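Local coordinates for protein TRAP-type transporter, periplasmic component (Cupriavidus necator, PDB 4P8B) that binds (S)-2-acetolactate in its periplasmic solute-binding cleft and probably delivers it to the membrane part of a TRAP transporter, at residues A[108-113]-A[329-334]; A[184-189]-A[237-242]. One frame throughout, in Å; residues are numbered along the deposited sequence. Where two conformers were deposited one is given.

Contact 1 (A[108-113]-A[329-334]); sequences LNLFSL and TDLVTK
Leu110 and Val332 mark the closest backbone approach between 108-113 and 329-334, with their CA atoms 6.7 Å apart. Segment 108-112 is 3-10 in form, and its i+3 bonds support this: Ser112 N donates to Asn109 O at 2.8 Å. The partner is the first part of helix 329-340, the C-terminal helix of this family 7 solute-binding protein, which has the type II periplasmic-binding-protein fold. The contact therefore seats the end of the chain on the connection between helices 98-101 and 120-127. It is wholly apolar, with no hydrogen bond across it, and buries 163 Å² in total.

Two branched pairs carry the packing. In the Leu110 conformer described here, one of two deposited, CD1 lies 3.6 Å from Leu331 CG and also meets Leu331 CD2. These two side chains cross at about a right angle. Leu331 reaches Leu110 because its CG is anti to the backbone N (chi1 -179°), which swings the branch across to the 3-10 turn. Leu113 and Val332 instead meet tip to tip, Leu113 CD1 lying 3.7 Å from Val332 CG1 and touching CG2 as well, so that one methyl sits against both valine branches. Leu113 also packs on Trp323 of helix 317-327, while Leu331 touches Ser134 of helix 130-141. Within the C-terminal helix, Thr329 O accepts hydrogen bonds from both Thr333 N and Thr333 OG1, from opposite faces of its carbonyl plane; the OG1 bond is 2.8 Å long with a C=O...OG1 angle of 143°.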
loop_
_atom_site.group_PDB
_atom_site.type_symbol
_atom_site.label_atom_id
_atom_site.label_comp_id
_atom_site.label_asym_id
_atom_site.label_seq_id
_atom_site.Cartn_x
_atom_site.Cartn_y
_atom_site.Cartn_z
ATOM N N LEU A 108 -8.086 7.184 -4.749
ATOM C CA LEU A 108 -7.138 6.411 -3.980
ATOM C C LEU A 108 -5.778 7.116 -3.852
ATOM O O LEU A 108 -4.987 6.751 -2.996
ATOM C CB LEU A 108 -6.976 4.997 -4.556
ATOM C CG LEU A 108 -8.233 4.137 -4.523
ATOM C CD1 LEU A 108 -7.934 2.805 -5.160
ATOM C CD2 LEU A 108 -8.721 3.935 -3.097
ATOM N N ASN A 109 -5.549 8.150 -4.673
ATOM C CA ASN A 109 -4.367 8.987 -4.496
ATOM C C ASN A 109 -4.355 9.726 -3.140
ATOM O O ASN A 109 -3.322 10.215 -2.725
ATOM C CB ASN A 109 -4.240 10.013 -5.616
ATOM C CG ASN A 109 -3.808 9.415 -6.931
ATOM O OD1 ASN A 109 -2.693 8.929 -7.063
ATOM N ND2 ASN A 109 -4.681 9.486 -7.924
ATOM N N LEU A 110 -5.493 9.800 -2.463
ATOM C CA LEU A 110 -5.564 10.471 -1.179
ATOM C C LEU A 110 -4.507 9.945 -0.214
ATOM O O LEU A 110 -3.848 10.721 0.487
ATOM C CB LEU A 110 -6.961 10.305 -0.593
ATOM C CG LEU A 110 -7.289 11.113 0.654
ATOM C CD1 LEU A 110 -8.751 11.529 0.658
ATOM C CD2 LEU A 110 -6.983 10.311 1.908
ATOM N N PHE A 111 -4.300 8.629 -0.199
ATOM C CA PHE A 111 -3.346 8.039 0.709
ATOM C C PHE A 111 -1.888 8.277 0.300
ATOM O O PHE A 111 -0.953 8.043 1.096
ATOM C CB PHE A 111 -3.610 6.526 0.877
ATOM C CG PHE A 111 -4.975 6.220 1.418
ATOM C CD1 PHE A 111 -5.269 6.462 2.763
ATOM C CD2 PHE A 111 -5.974 5.719 0.606
ATOM C CE1 PHE A 111 -6.516 6.195 3.266
ATOM C CE2 PHE A 111 -7.236 5.464 1.124
ATOM C CZ PHE A 111 -7.496 5.694 2.443
ATOM N N SER A 112 -1.706 8.751 -0.933
ATOM C CA SER A 112 -0.395 9.056 -1.479
ATOM C C SER A 112 -0.042 10.536 -1.366
ATOM O O SER A 112 1.014 10.932 -1.815
ATOM C CB SER A 112 -0.333 8.643 -2.950
ATOM O OG SER A 112 -0.566 7.245 -3.034
ATOM N N LEU A 113 -0.914 11.371 -0.810
ATOM C CA LEU A 113 -0.568 12.783 -0.646
ATOM C C LEU A 113 0.577 12.936 0.342
ATOM O O LEU A 113 0.494 12.453 1.464
ATOM C CB LEU A 113 -1.765 13.566 -0.128
ATOM C CG LEU A 113 -2.919 13.765 -1.101
ATOM C CD1 LEU A 113 -4.137 14.299 -0.347
ATOM C CD2 LEU A 113 -2.522 14.707 -2.225
ATOM N N THR A 329 -11.208 18.027 -3.717
ATOM C CA THR A 329 -10.734 18.848 -2.604
ATOM C C THR A 329 -11.559 18.630 -1.343
ATOM O O THR A 329 -11.047 18.671 -0.228
ATOM C CB THR A 329 -10.695 20.329 -3.011
ATOM O OG1 THR A 329 -10.047 21.088 -1.987
ATOM C CG2 THR A 329 -12.092 20.866 -3.282
ATOM N N ASP A 330 -12.861 18.400 -1.526
ATOM C CA ASP A 330 -13.739 18.173 -0.386
ATOM C C ASP A 330 -13.434 16.878 0.352
ATOM O O ASP A 330 -13.564 16.798 1.569
ATOM C CB ASP A 330 -15.206 18.125 -0.831
ATOM C CG ASP A 330 -15.687 19.412 -1.456
ATOM O OD1 ASP A 330 -15.070 20.469 -1.207
ATOM O OD2 ASP A 330 -16.719 19.363 -2.184
ATOM N N LEU A 331 -13.013 15.853 -0.380
ATOM C CA LEU A 331 -12.671 14.589 0.258
ATOM C C LEU A 331 -11.365 14.742 1.018
ATOM O O LEU A 331 -11.238 14.252 2.129
ATOM C CB LEU A 331 -12.558 13.467 -0.777
ATOM C CG LEU A 331 -12.215 12.069 -0.254
ATOM C CD1 LEU A 331 -13.313 11.573 0.668
ATOM C CD2 LEU A 331 -11.987 11.103 -1.413
ATOM N N VAL A 332 -10.421 15.453 0.430
ATOM C CA VAL A 332 -9.137 15.667 1.095
ATOM C C VAL A 332 -9.327 16.526 2.332
ATOM O O VAL A 332 -8.723 16.281 3.382
ATOM C CB VAL A 332 -8.124 16.278 0.121
ATOM C CG1 VAL A 332 -6.818 16.600 0.863
ATOM C CG2 VAL A 332 -7.848 15.308 -1.030
ATOM N N THR A 333 -10.216 17.505 2.234
ATOM C CA THR A 333 -10.477 18.352 3.365
ATOM C C THR A 333 -11.115 17.553 4.510
ATOM O O THR A 333 -10.765 17.731 5.679
ATOM C CB THR A 333 -11.364 19.494 2.940
ATOM O OG1 THR A 333 -10.661 20.322 2.003
ATOM C CG2 THR A 333 -11.767 20.321 4.132
ATOM N N LYS A 334 -12.030 16.642 4.178
ATOM C CA LYS A 334 -12.588 15.747 5.194
ATOM C C LYS A 334 -11.489 14.911 5.863
ATOM O O LYS A 334 -11.526 14.688 7.077
ATOM C CB LYS A 334 -13.656 14.833 4.579
ATOM C CG LYS A 334 -14.949 15.560 4.290
ATOM C CD LYS A 334 -15.887 14.728 3.449
ATOM C CE LYS A 334 -17.170 15.502 3.135
ATOM N NZ LYS A 334 -18.125 14.670 2.335
#

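Contact 2 (A[184-189]-A[237-242]); sequences IETFNA and WGYVAD
An aromatic cluster of Phe187, Trp237 and Tyr239 forms this contact, beside the acetolactate pocket to which Asp242 belongs. Helix 181-189 supplies Phe187, whose ring meets both others obliquely. Its plane makes 47° with the six-membered ring of Trp237 and 70° with Tyr239, the latter pair with centroids 5.6 Å apart. The distal atoms do the touching: Phe187 CE1 comes 3.7 Å from Trp237 CH2, and Phe187 CZ lies in the indole plane at its edge. On the Tyr239 side, the hydroxyl oxygen OH sits near the plane of the phenyl ring, 3.3 Å from Phe187 CE2, facing its C-H rim. That hydroxyl is also hydrogen-bonded to Glu215 OE1, which would fix its position. Thr186 CG2 adds a methyl contact at the tyrosine edge, 4.1 Å from Tyr239 CE2.

Trp237 and Tyr239 brace each other as well. With CG of Tyr239 between its backbone N and carbonyl carbon (chi1 79°), the ring turns back so that Trp237 CZ2 stands 3.4 Å above its centre. Trp237 NE1 donates a hydrogen bond to Arg155 O, and Asp242 OD1 makes a salt bridge with Arg155, a ligand-binding residue. Since segment 237-242 runs from the connection after strand 233-235 of one sheet into strand 241-249 of another, the cluster flanks an interdomain crossover, as in type II periplasmic binding proteins.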
loop_
_atom_site.group_PDB
_atom_site.type_symbol
_atom_site.label_atom_id
_atom_site.label_comp_id
_atom_site.label_asym_id
_atom_site.label_seq_id
_atom_site.Cartn_x
_atom_site.Cartn_y
_atom_site.Cartn_z
ATOM N N ILE A 184 5.923 10.187 -9.122
ATOM C CA ILE A 184 6.928 10.850 -9.943
ATOM C C ILE A 184 7.016 12.323 -9.568
ATOM O O ILE A 184 8.103 12.862 -9.408
ATOM C CB ILE A 184 6.619 10.705 -11.441
ATOM C CG1 ILE A 184 6.760 9.235 -11.870
ATOM C CG2 ILE A 184 7.538 11.582 -12.271
ATOM C CD1 ILE A 184 8.170 8.689 -11.757
ATOM N N GLU A 185 5.866 12.966 -9.418
ATOM C CA GLU A 185 5.832 14.385 -9.080
ATOM C C GLU A 185 6.387 14.662 -7.683
ATOM O O GLU A 185 7.121 15.645 -7.490
ATOM C CB GLU A 185 4.409 14.931 -9.226
ATOM C CG GLU A 185 3.971 14.953 -10.679
ATOM C CD GLU A 185 2.597 15.558 -10.877
ATOM O OE1 GLU A 185 2.214 16.454 -10.098
ATOM O OE2 GLU A 185 1.894 15.141 -11.822
ATOM N N THR A 186 6.070 13.814 -6.711
ATOM C CA THR A 186 6.593 14.006 -5.365
ATOM C C THR A 186 8.110 13.951 -5.367
ATOM O O THR A 186 8.777 14.809 -4.784
ATOM C CB THR A 186 6.033 12.958 -4.413
ATOM O OG1 THR A 186 4.627 13.199 -4.274
ATOM C CG2 THR A 186 6.706 13.012 -3.047
ATOM N N PHE A 187 8.674 12.929 -6.000
ATOM C CA PHE A 187 10.130 12.798 -5.995
ATOM C C PHE A 187 10.820 13.825 -6.891
ATOM O O PHE A 187 11.937 14.264 -6.577
ATOM C CB PHE A 187 10.540 11.353 -6.287
ATOM C CG PHE A 187 10.404 10.467 -5.084
ATOM C CD1 PHE A 187 11.389 10.450 -4.118
ATOM C CD2 PHE A 187 9.274 9.682 -4.894
ATOM C CE1 PHE A 187 11.259 9.688 -2.977
ATOM C CE2 PHE A 187 9.145 8.915 -3.761
ATOM C CZ PHE A 187 10.134 8.910 -2.814
ATOM N N ASN A 188 10.176 14.255 -7.972
ATOM C CA ASN A 188 10.702 15.374 -8.764
ATOM C C ASN A 188 10.821 16.640 -7.907
ATOM O O ASN A 188 11.786 17.383 -8.031
ATOM C CB ASN A 188 9.818 15.698 -9.978
ATOM C CG ASN A 188 9.902 14.668 -11.076
ATOM O OD1 ASN A 188 10.775 13.816 -11.088
ATOM N ND2 ASN A 188 8.990 14.764 -12.031
ATOM N N ALA A 189 9.830 16.895 -7.058
ATOM C CA ALA A 189 9.851 18.085 -6.198
ATOM C C ALA A 189 11.003 18.038 -5.212
ATOM O O ALA A 189 11.449 19.077 -4.733
ATOM C CB ALA A 189 8.535 18.210 -5.448
ATOM N N TRP A 237 10.800 8.599 7.270
ATOM C CA TRP A 237 10.060 9.853 7.095
ATOM C C TRP A 237 8.543 9.721 7.078
ATOM O O TRP A 237 7.859 10.727 7.229
ATOM C CB TRP A 237 10.529 10.536 5.834
ATOM C CG TRP A 237 10.268 9.827 4.521
ATOM C CD1 TRP A 237 9.826 8.540 4.317
ATOM C CD2 TRP A 237 10.445 10.391 3.226
ATOM N NE1 TRP A 237 9.747 8.287 2.974
ATOM C CE2 TRP A 237 10.106 9.406 2.278
ATOM C CE3 TRP A 237 10.885 11.645 2.773
ATOM C CZ2 TRP A 237 10.152 9.652 0.917
ATOM C CZ3 TRP A 237 10.933 11.881 1.428
ATOM C CH2 TRP A 237 10.577 10.883 0.507
ATOM N N GLY A 238 8.004 8.522 6.927
ATOM C CA GLY A 238 6.566 8.326 6.971
ATOM C C GLY A 238 5.806 9.153 5.957
ATOM O O GLY A 238 4.673 9.581 6.260
ATOM N N TYR A 239 6.334 9.394 4.763
ATOM C CA TYR A 239 5.750 10.402 3.881
ATOM C C TYR A 239 4.337 10.035 3.428
ATOM O O TYR A 239 3.479 10.923 3.298
ATOM C CB TYR A 239 6.642 10.778 2.693
ATOM C CG TYR A 239 6.672 9.831 1.494
ATOM C CD1 TYR A 239 6.907 8.449 1.623
ATOM C CD2 TYR A 239 6.545 10.344 0.227
ATOM C CE1 TYR A 239 6.965 7.631 0.501
ATOM C CE2 TYR A 239 6.631 9.548 -0.892
ATOM C CZ TYR A 239 6.839 8.184 -0.750
ATOM O OH TYR A 239 6.905 7.425 -1.890
ATOM N N VAL A 240 4.079 8.744 3.195
ATOM C CA VAL A 240 2.744 8.256 2.876
ATOM C C VAL A 240 2.602 6.878 3.501
ATOM O O VAL A 240 3.584 6.276 3.934
ATOM C CB VAL A 240 2.535 8.089 1.350
ATOM C CG1 VAL A 240 2.758 9.388 0.611
ATOM C CG2 VAL A 240 3.419 6.984 0.790
ATOM N N ALA A 241 1.386 6.355 3.510
ATOM C CA ALA A 241 1.160 4.958 3.851
ATOM C C ALA A 241 0.091 4.419 2.928
ATOM O O ALA A 241 -0.925 5.080 2.727
ATOM C CB ALA A 241 0.744 4.776 5.287
ATOM N N ASP A 242 0.287 3.218 2.393
ATOM C CA ASP A 242 -0.741 2.589 1.590
ATOM C C ASP A 242 -1.507 1.555 2.398
ATOM O O ASP A 242 -0.917 0.553 2.857
ATOM C CB ASP A 242 -0.229 2.016 0.231
ATOM C CG ASP A 242 0.907 1.008 0.336
ATOM O OD1 ASP A 242 1.875 1.216 1.104
ATOM O OD2 ASP A 242 0.884 0.036 -0.468
#

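Both contacts are buried and neither has a hydrogen bond between its segments, yet they differ in chemistry and place. Contact 1 joins aliphatic branches beneath the C-terminal helix, whose other side is exposed at Thr329, Asp330 and Thr333. Contact 2 is aromatic, with the indole N-H and the tyrosine hydroxyl hydrogen-bonded to residues outside the two segments, and lies nearer the ligand: the side chain of Tyr239 is about 9 Å from the bound acetolactate. They share no segment, but their centres are 14 Å apart and they touch directly. Ser112 O lies 3.4 Å from Val240 CG1, and Phe111 CB is 3.6 Å from Ala241 O. Along the chain, contact 2 is nested within the loop that contact 1 closes.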